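Local coordinates for protein GCN5-related N-acetyltransferase (Brucella melitensis biovar Abortus 2308, PDB 3TCV) that probably transfers an acetyl group from acetyl-CoA to an amine, perhaps the N-terminal serine or alanine of a protein, as a member of the GCN5-related N-acetyltransferase family, at residues R163-E167 and A178-F184; A112-M118 and I129-G135. One frame throughout, in Å; residues are numbered along the deposited sequence.

Interaction 1 of 2, residues R163-E167 and A178-F184; sequences RYEWE and AAERFGF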
ATOM      1  N   ARG B 163       3.695  -0.123  13.304  1.00 15.34           N
ATOM      2  CA  ARG B 163       4.264   0.481  12.092  1.00 14.61           C
ATOM      3  C   ARG B 163       3.518   1.770  11.775  1.00 14.47           C
ATOM      4  O   ARG B 163       2.256   1.791  11.692  1.00 14.19           O
ATOM      5  CB  ARG B 163       4.142  -0.524  10.926  1.00 14.41           C
ATOM      6  CG  ARG B 163       4.470   0.000   9.527  1.00 14.18           C
ATOM      7  CD  ARG B 163       4.183  -1.020   8.422  1.00 14.21           C
ATOM      8  NE  ARG B 163       4.333  -0.376   7.110  1.00 13.99           N
ATOM      9  CZ  ARG B 163       5.489  -0.060   6.535  1.00 13.84           C
ATOM     10  NH1 ARG B 163       6.627  -0.464   7.042  1.00 13.85           N
ATOM     11  NH2 ARG B 163       5.507   0.592   5.382  1.00 13.98           N
ATOM     12  N   TYR B 164       4.286   2.852  11.614  1.00 14.41           N
ATOM     13  CA  TYR B 164       3.756   4.209  11.401  1.00 14.32           C
ATOM     14  C   TYR B 164       4.375   4.746  10.113  1.00 14.21           C
ATOM     15  O   TYR B 164       5.601   4.777   9.965  1.00 13.95           O
ATOM     16  CB  TYR B 164       4.146   5.047  12.608  1.00 14.56           C
ATOM     17  CG  TYR B 164       3.694   6.484  12.647  1.00 14.87           C
ATOM     18  CD1 TYR B 164       2.359   6.830  12.517  1.00 15.35           C
ATOM     19  CD2 TYR B 164       4.609   7.502  12.866  1.00 15.10           C
ATOM     20  CE1 TYR B 164       1.974   8.156  12.608  1.00 15.77           C
ATOM     21  CE2 TYR B 164       4.232   8.829  12.964  1.00 15.31           C
ATOM     22  CZ  TYR B 164       2.902   9.147  12.829  1.00 15.38           C
ATOM     23  OH  TYR B 164       2.507  10.464  12.926  1.00 16.15           O
ATOM     24  N   GLU B 165       3.525   5.059   9.138  1.00 14.18           N
ATOM     25  CA  GLU B 165       3.993   5.306   7.788  1.00 14.38           C
ATOM     26  C   GLU B 165       3.945   6.762   7.374  1.00 14.09           C
ATOM     27  O   GLU B 165       3.049   7.522   7.797  1.00 14.33           O
ATOM     28  CB  GLU B 165       3.138   4.521   6.778  1.00 14.96           C
ATOM     29  CG  GLU B 165       3.155   3.016   6.924  1.00 15.24           C
ATOM     30  CD  GLU B 165       2.111   2.307   6.094  1.00 15.73           C
ATOM     31  OE1 GLU B 165       2.437   1.204   5.642  1.00 15.83           O
ATOM     32  OE2 GLU B 165       0.957   2.819   5.931  1.00 16.28           O
ATOM     33  N   TRP B 166       4.855   7.102   6.464  1.00 14.21           N
ATOM     34  CA  TRP B 166       4.884   8.370   5.727  1.00 14.60           C
ATOM     35  C   TRP B 166       5.043   8.042   4.258  1.00 14.70           C
ATOM     36  O   TRP B 166       5.859   7.216   3.892  1.00 14.54           O
ATOM     37  CB  TRP B 166       6.064   9.191   6.202  1.00 14.62           C
ATOM     38  CG  TRP B 166       6.217  10.567   5.603  1.00 14.64           C
ATOM     39  CD1 TRP B 166       6.629  10.914   4.323  1.00 14.55           C
ATOM     40  CD2 TRP B 166       6.064  11.843   6.316  1.00 14.68           C
ATOM     41  NE1 TRP B 166       6.691  12.295   4.188  1.00 14.72           N
ATOM     42  CE2 TRP B 166       6.343  12.896   5.349  1.00 14.58           C
ATOM     43  CE3 TRP B 166       5.664  12.204   7.605  1.00 14.51           C
ATOM     44  CZ2 TRP B 166       6.264  14.251   5.693  1.00 14.69           C
ATOM     45  CZ3 TRP B 166       5.590  13.562   7.926  1.00 14.54           C
ATOM     46  CH2 TRP B 166       5.887  14.558   6.995  1.00 14.62           C
ATOM     47  N   GLU B 167       4.217   8.633   3.399  1.00 14.84           N
ATOM     48  CA  GLU B 167       4.395   8.484   1.947  1.00 15.71           C
ATOM     49  C   GLU B 167       4.214   9.851   1.311  1.00 15.89           C
ATOM     50  O   GLU B 167       3.401  10.689   1.780  1.00 17.20           O
ATOM     51  CB  GLU B 167       3.422   7.461   1.325  1.00 16.03           C
ATOM     52  CG  GLU B 167       1.978   7.578   1.797  1.00 16.51           C
ATOM     53  CD  GLU B 167       0.925   7.099   0.813  1.00 16.83           C
ATOM     54  OE1 GLU B 167      -0.183   6.732   1.300  1.00 17.65           O
ATOM     55  OE2 GLU B 167       1.150   7.118  -0.420  1.00 16.49           O
ATOM     56  N   ALA B 178      11.614  15.997   5.204  1.00 16.14           N
ATOM     57  CA  ALA B 178      10.844  16.106   6.450  1.00 15.89           C
ATOM     58  C   ALA B 178      10.711  14.735   7.109  1.00 15.67           C
ATOM     59  O   ALA B 178      10.934  14.598   8.322  1.00 15.60           O
ATOM     60  CB  ALA B 178       9.453  16.703   6.206  1.00 15.95           C
ATOM     61  N   ALA B 179      10.376  13.723   6.304  1.00 14.77           N
ATOM     62  CA  ALA B 179      10.239  12.353   6.807  1.00 14.76           C
ATOM     63  C   ALA B 179      11.572  11.898   7.414  1.00 14.88           C
ATOM     64  O   ALA B 179      11.595  11.347   8.510  1.00 14.82           O
ATOM     65  CB  ALA B 179       9.791  11.402   5.673  1.00 14.23           C
ATOM     66  N   GLU B 180      12.673  12.148   6.710  1.00 15.60           N
ATOM     67  CA  GLU B 180      13.994  11.734   7.190  1.00 16.22           C
ATOM     68  C   GLU B 180      14.345  12.455   8.505  1.00 16.34           C
ATOM     69  O   GLU B 180      14.848  11.825   9.458  1.00 16.75           O
ATOM     70  CB  GLU B 180      15.093  12.017   6.150  1.00 17.55           C
ATOM     71  CG  GLU B 180      14.938  11.248   4.841  1.00 18.41           C
ATOM     72  CD  GLU B 180      15.326   9.770   4.887  1.00 19.65           C
ATOM     73  OE1 GLU B 180      15.453   9.145   5.981  1.00 21.15           O
ATOM     74  OE2 GLU B 180      15.477   9.201   3.784  1.00 23.27           O
ATOM     75  N   ARG B 181      14.079  13.752   8.549  1.00 15.80           N
ATOM     76  CA  ARG B 181      14.335  14.564   9.754  1.00 15.99           C
ATOM     77  C   ARG B 181      13.519  14.037  10.935  1.00 15.74           C
ATOM     78  O   ARG B 181      14.014  13.956  12.064  1.00 15.89           O
ATOM     79  CB  ARG B 181      13.983  16.046   9.506  1.00 16.49           C
ATOM     80  CG  ARG B 181      13.929  16.886  10.790  1.00 16.81           C
ATOM     81  CD  ARG B 181      13.821  18.393  10.548  1.00 17.31           C
ATOM     82  NE  ARG B 181      13.632  19.127  11.811  1.00 17.66           N
ATOM     83  CZ  ARG B 181      12.495  19.225  12.495  1.00 17.68           C
ATOM     84  NH1 ARG B 181      11.376  18.615  12.093  1.00 17.08           N
ATOM     85  NH2 ARG B 181      12.499  19.896  13.640  1.00 18.01           N
ATOM     86  N   PHE B 182      12.268  13.665  10.673  1.00 15.45           N
ATOM     87  CA  PHE B 182      11.363  13.171  11.694  1.00 15.25           C
ATOM     88  C   PHE B 182      11.776  11.779  12.205  1.00 15.27           C
ATOM     89  O   PHE B 182      11.227  11.292  13.198  1.00 15.51           O
ATOM     90  CB  PHE B 182       9.919  13.133  11.171  1.00 15.17           C
ATOM     91  CG  PHE B 182       9.202  14.470  11.152  1.00 15.33           C
ATOM     92  CD1 PHE B 182       9.338  15.391  12.173  1.00 15.38           C
ATOM     93  CD2 PHE B 182       8.337  14.786  10.105  1.00 15.13           C
ATOM     94  CE1 PHE B 182       8.632  16.585  12.157  1.00 15.82           C
ATOM     95  CE2 PHE B 182       7.650  16.010  10.072  1.00 15.21           C
ATOM     96  CZ  PHE B 182       7.804  16.913  11.099  1.00 15.57           C
ATOM     97  N   GLY B 183      12.706  11.123  11.501  1.00 15.11           N
ATOM     98  CA  GLY B 183      13.232   9.821  11.890  1.00 14.97           C
ATOM     99  C   GLY B 183      12.590   8.625  11.189  1.00 14.50           C
ATOM    100  O   GLY B 183      12.893   7.485  11.541  1.00 14.83           O
ATOM    101  N   PHE B 184      11.720   8.864  10.198  1.00 13.84           N
ATOM    102  CA  PHE B 184      11.153   7.761   9.383  1.00 13.66           C
ATOM    103  C   PHE B 184      12.291   7.191   8.562  1.00 13.78           C
ATOM    104  O   PHE B 184      13.153   7.951   8.084  1.00 13.97           O
ATOM    105  CB  PHE B 184      10.033   8.226   8.446  1.00 13.53           C
ATOM    106  CG  PHE B 184       8.774   8.689   9.127  1.00 13.38           C
ATOM    107  CD1 PHE B 184       7.690   7.820   9.287  1.00 13.64           C
ATOM    108  CD2 PHE B 184       8.634   9.997   9.579  1.00 13.73           C
ATOM    109  CE1 PHE B 184       6.503   8.252   9.875  1.00 13.37           C
ATOM    110  CE2 PHE B 184       7.467  10.417  10.180  1.00 13.82           C
ATOM    111  CZ  PHE B 184       6.394   9.558  10.342  1.00 13.83           C
TER
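W166, on strand 163-167, is met by A178, A179 and F182 of helix 178-182 and by F184 just beyond it. Its CB sits over one face of the F184 ring, a CH-pi contact 3.8 Å from the ring centroid. With CG anti to the backbone N (chi1 -177°), the indole is carried out over the helix, and its five-membered ring receives the methyl of A179: A179 CB lies 3.5 Å from that ring's centroid, 9° off the normal. Next along the pyrrole edge, NE1 is hydrogen-bonded to S175 from the preceding turn, which helps to hold the indole's rotation. On the benzo side W166 CE3 comes 3.6 Å from CE2 of F184, while W166 CZ2 lies 4.1 Å from CB of A178. At the far rim W166 CZ3 is 3.7 Å from CD2 of F182, the two rings lying obliquely with planes at 54°. In this part of the GNAT fold a strand packs on the helix that follows it, with helix segment 178-182 running back roughly antiparallel to strand 163-167 and an aromatic cluster of Y164, W166, F182 and F184 between them. A Schellman motif at G183, with positive phi, ends the helix and lets F184 turn in so that its ring faces CB of W166. Y164 CE2 lies 3.5 Å from CZ of F184, in near-parallel rings that are slid apart and barely overlap, while Y164 OH is hydrogen-bonded to Q148 of helix 142-158.

Interaction 2 of 2, residues A112-M118 and I129-G135; sequences AGRQALM and IGSIYWG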
ATOM      1  N   ALA B 112      -3.920  26.611  11.844  1.00 20.57           N
ATOM      2  CA  ALA B 112      -2.760  26.859  10.987  1.00 19.75           C
ATOM      3  C   ALA B 112      -2.624  25.841   9.862  1.00 18.51           C
ATOM      4  O   ALA B 112      -1.862  26.045   8.936  1.00 18.23           O
ATOM      5  CB  ALA B 112      -1.498  26.869  11.834  1.00 19.41           C
ATOM      6  N   GLY B 113      -3.376  24.762   9.948  1.00 17.89           N
ATOM      7  CA  GLY B 113      -3.310  23.707   8.951  1.00 17.04           C
ATOM      8  C   GLY B 113      -4.157  22.537   9.332  1.00 16.72           C
ATOM      9  O   GLY B 113      -5.041  22.633  10.208  1.00 16.57           O
ATOM     10  N   ARG B 114      -3.883  21.402   8.710  1.00 16.05           N
ATOM     11  CA  ARG B 114      -4.635  20.192   9.010  1.00 16.50           C
ATOM     12  C   ARG B 114      -3.777  18.970   8.681  1.00 16.25           C
ATOM     13  O   ARG B 114      -2.788  19.096   7.962  1.00 16.16           O
ATOM     14  CB  ARG B 114      -5.989  20.180   8.260  1.00 16.82           C
ATOM     15  CG  ARG B 114      -5.962  20.635   6.811  1.00 17.00           C
ATOM     16  CD  ARG B 114      -5.462  19.596   5.814  1.00 17.10           C
ATOM     17  NE  ARG B 114      -5.679  20.014   4.425  1.00 17.04           N
ATOM     18  CZ  ARG B 114      -5.438  19.276   3.343  1.00 17.33           C
ATOM     19  NH1 ARG B 114      -4.920  18.063   3.455  1.00 17.09           N
ATOM     20  NH2 ARG B 114      -5.738  19.735   2.134  1.00 17.62           N
ATOM     21  N   GLN B 115      -4.150  17.824   9.240  1.00 16.48           N
ATOM     22  CA  GLN B 115      -3.437  16.561   9.009  1.00 16.35           C
ATOM     23  C   GLN B 115      -4.361  15.406   9.378  1.00 16.75           C
ATOM     24  O   GLN B 115      -5.393  15.633   9.994  1.00 17.10           O
ATOM     25  CB  GLN B 115      -2.152  16.505   9.859  1.00 16.48           C
ATOM     26  CG  GLN B 115      -2.363  16.577  11.362  1.00 16.90           C
ATOM     27  CD  GLN B 115      -1.065  16.679  12.163  1.00 17.15           C
ATOM     28  OE1 GLN B 115      -0.181  17.455  11.817  1.00 17.44           O
ATOM     29  NE2 GLN B 115      -0.965  15.923  13.262  1.00 17.01           N
ATOM     30  N   ALA B 116      -3.985  14.180   9.028  1.00 16.28           N
ATOM     31  CA  ALA B 116      -4.858  13.041   9.274  1.00 16.51           C
ATOM     32  C   ALA B 116      -4.098  11.776   9.582  1.00 16.61           C
ATOM     33  O   ALA B 116      -2.955  11.591   9.131  1.00 15.64           O
ATOM     34  CB  ALA B 116      -5.775  12.826   8.061  1.00 16.75           C
ATOM     35  N   LEU B 117      -4.733  10.926  10.381  1.00 17.14           N
ATOM     36  CA  LEU B 117      -4.383   9.516  10.499  1.00 17.20           C
ATOM     37  C   LEU B 117      -5.199   8.792   9.445  1.00 17.60           C
ATOM     38  O   LEU B 117      -6.419   9.032   9.325  1.00 18.73           O
ATOM     39  CB  LEU B 117      -4.694   8.987  11.904  1.00 17.63           C
ATOM     40  CG  LEU B 117      -3.820   9.578  13.031  1.00 17.74           C
ATOM     41  CD1 LEU B 117      -4.364   9.165  14.394  1.00 18.58           C
ATOM     42  CD2 LEU B 117      -2.345   9.162  12.867  1.00 17.47           C
ATOM     43  N   MET B 118      -4.541   7.968   8.641  1.00 17.33           N
ATOM     44  CA  MET B 118      -5.191   7.382   7.471  1.00 17.78           C
ATOM     45  C   MET B 118      -4.627   6.022   7.132  1.00 18.00           C
ATOM     46  O   MET B 118      -3.633   5.608   7.691  1.00 16.93           O
ATOM     47  CB  MET B 118      -5.061   8.324   6.262  1.00 18.03           C
ATOM     48  CG  MET B 118      -3.635   8.619   5.824  1.00 18.08           C
ATOM     49  SD  MET B 118      -3.594   9.943   4.582  1.00 18.41           S
ATOM     50  CE  MET B 118      -3.986   8.952   3.142  1.00 18.08           C
ATOM     51  N   ILE B 129       0.459   8.791   8.887  1.00 15.31           N
ATOM     52  CA  ILE B 129       0.218  10.232   9.017  1.00 15.43           C
ATOM     53  C   ILE B 129       0.269  10.813   7.609  1.00 15.26           C
ATOM     54  O   ILE B 129       1.278  10.723   6.959  1.00 14.86           O
ATOM     55  CB  ILE B 129       1.214  10.972   9.960  1.00 15.51           C
ATOM     56  CG1 ILE B 129       0.880  12.467   9.936  1.00 15.55           C
ATOM     57  CG2 ILE B 129       2.695  10.687   9.611  1.00 14.92           C
ATOM     58  CD1 ILE B 129       1.586  13.314  10.978  1.00 16.08           C
ATOM     59  N   GLY B 130      -0.833  11.391   7.141  1.00 15.31           N
ATOM     60  CA  GLY B 130      -0.860  11.983   5.805  1.00 15.61           C
ATOM     61  C   GLY B 130      -1.857  13.132   5.726  1.00 15.79           C
ATOM     62  O   GLY B 130      -2.282  13.675   6.755  1.00 15.52           O
ATOM     63  N   SER B 131      -2.192  13.482   4.491  1.00 15.93           N
ATOM     64  CA  SER B 131      -3.079  14.605   4.234  0.60 16.28           C
ATOM     65  C   SER B 131      -2.555  15.869   4.949  1.00 16.15           C
ATOM     66  O   SER B 131      -3.339  16.638   5.468  1.00 15.76           O
ATOM     67  CB  SER B 131      -4.501  14.290   4.728  0.60 16.85           C
ATOM     68  OG  SER B 131      -4.984  13.034   4.236  0.60 17.36           O
ATOM     69  N   ILE B 132      -1.252  16.047   4.994  1.00 16.16           N
ATOM     70  CA  ILE B 132      -0.649  17.145   5.776  1.00 16.20           C
ATOM     71  C   ILE B 132      -0.653  18.464   5.011  1.00 16.62           C
ATOM     72  O   ILE B 132      -0.142  18.553   3.900  1.00 15.77           O
ATOM     73  CB  ILE B 132       0.825  16.810   6.148  1.00 16.39           C
ATOM     74  CG1 ILE B 132       0.867  15.592   7.082  1.00 16.31           C
ATOM     75  CG2 ILE B 132       1.513  18.034   6.779  1.00 16.69           C
ATOM     76  CD1 ILE B 132       2.278  15.073   7.338  1.00 16.04           C
ATOM     77  N   TYR B 133      -1.240  19.495   5.616  1.00 16.78           N
ATOM     78  CA  TYR B 133      -1.014  20.857   5.182  1.00 17.22           C
ATOM     79  C   TYR B 133      -0.683  21.681   6.415  1.00 17.28           C
ATOM     80  O   TYR B 133      -1.552  21.905   7.263  1.00 17.29           O
ATOM     81  CB  TYR B 133      -2.234  21.474   4.472  1.00 17.87           C
ATOM     82  CG  TYR B 133      -2.036  22.946   4.236  1.00 17.81           C
ATOM     83  CD1 TYR B 133      -0.939  23.396   3.506  1.00 18.67           C
ATOM     84  CD2 TYR B 133      -2.904  23.895   4.750  1.00 18.58           C
ATOM     85  CE1 TYR B 133      -0.699  24.749   3.308  1.00 18.85           C
ATOM     86  CE2 TYR B 133      -2.676  25.264   4.549  1.00 18.36           C
ATOM     87  CZ  TYR B 133      -1.582  25.679   3.826  1.00 18.73           C
ATOM     88  OH  TYR B 133      -1.312  27.024   3.591  1.00 19.96           O
ATOM     89  N   TRP B 134       0.581  22.109   6.495  1.00 17.35           N
ATOM     90  CA  TRP B 134       1.056  22.980   7.556  1.00 17.61           C
ATOM     91  C   TRP B 134       1.385  24.323   6.961  1.00 18.09           C
ATOM     92  O   TRP B 134       2.384  24.493   6.263  1.00 18.36           O
ATOM     93  CB  TRP B 134       2.274  22.371   8.237  1.00 17.44           C
ATOM     94  CG  TRP B 134       2.019  21.088   8.984  1.00 17.27           C
ATOM     95  CD1 TRP B 134       0.863  20.677   9.625  1.00 17.07           C
ATOM     96  CD2 TRP B 134       2.998  20.022   9.230  1.00 17.18           C
ATOM     97  NE1 TRP B 134       1.039  19.443  10.201  1.00 17.31           N
ATOM     98  CE2 TRP B 134       2.311  19.012  10.025  1.00 17.11           C
ATOM     99  CE3 TRP B 134       4.314  19.812   8.861  1.00 17.36           C
ATOM    100  CZ2 TRP B 134       2.928  17.838  10.398  1.00 17.43           C
ATOM    101  CZ3 TRP B 134       4.932  18.619   9.247  1.00 17.38           C
ATOM    102  CH2 TRP B 134       4.250  17.657   9.996  1.00 17.24           C
ATOM    103  N   GLY B 135       0.513  25.295   7.212  1.00 18.87           N
ATOM    104  CA  GLY B 135       0.647  26.612   6.639  1.00 19.41           C
ATOM    105  C   GLY B 135       1.701  27.473   7.299  1.00 20.02           C
ATOM    106  O   GLY B 135       2.414  27.042   8.221  1.00 20.09           O
TER
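Q115 and W134 meet through a side-chain hydrogen bond, W134 NE1 to Q115 OE1 at 2.8 Å, which lies in the indole plane and in the carbonyl plane of the amide. R114 makes the other side-chain grip. Bent at chi2 (79°), it lays one face of its guanidinium over CB of Y133, and R114 NH1 donates to S131 O at 2.9 Å from above the carbonyl plane. M118 SD packs 3.6 Å from CA of G130, where the absence of a side chain makes room for the sulfur.

Behind these contacts stands the backbone of an antiparallel hairpin. R114 pairs with Y133 through two hydrogen bonds, R114 N to Y133 O and the return Y133 N to R114 O, both 2.8 Å, and A116 pairs with G130 in the same way. Between them the register slips by one, with S131 and I132 set against Q115, a beta bulge at which the second strand turns a corner at S131. E76 takes NH2 of R114 in a salt bridge, and Q115 NE2 is hydrogen-bonded to A147 O. Strand 99-105 flanks the hairpin through strand 110-121, strand 163-169 through strand 126-134, and helix 142-158 packs F151 against Q115, L117 and I129.

How the interactions relate
Interactions 1 and 2 lie on neighbouring strands of one mixed sheet, their centres about 14 Å apart, and they touch directly. Strand 163-169 runs parallel to strand 126-134, and I129 N approaches E165 O at 3.1 Å, a probable hydrogen bond. The aromatic cluster of interaction 1 also continues into interaction 2: W166 CH2 lies 3.7 Å from I132 CD1, and F182 CE2 is 3.8 Å from W134 CH2. The hairpin comes first in the chain, and helix 142-158 intervenes before interaction 1 begins; F151 of that helix touches side chains of both. In GNAT enzymes the acetyl-CoA site generally lies where the two central parallel strands splay apart, here probably strands 126-134 and 163-169.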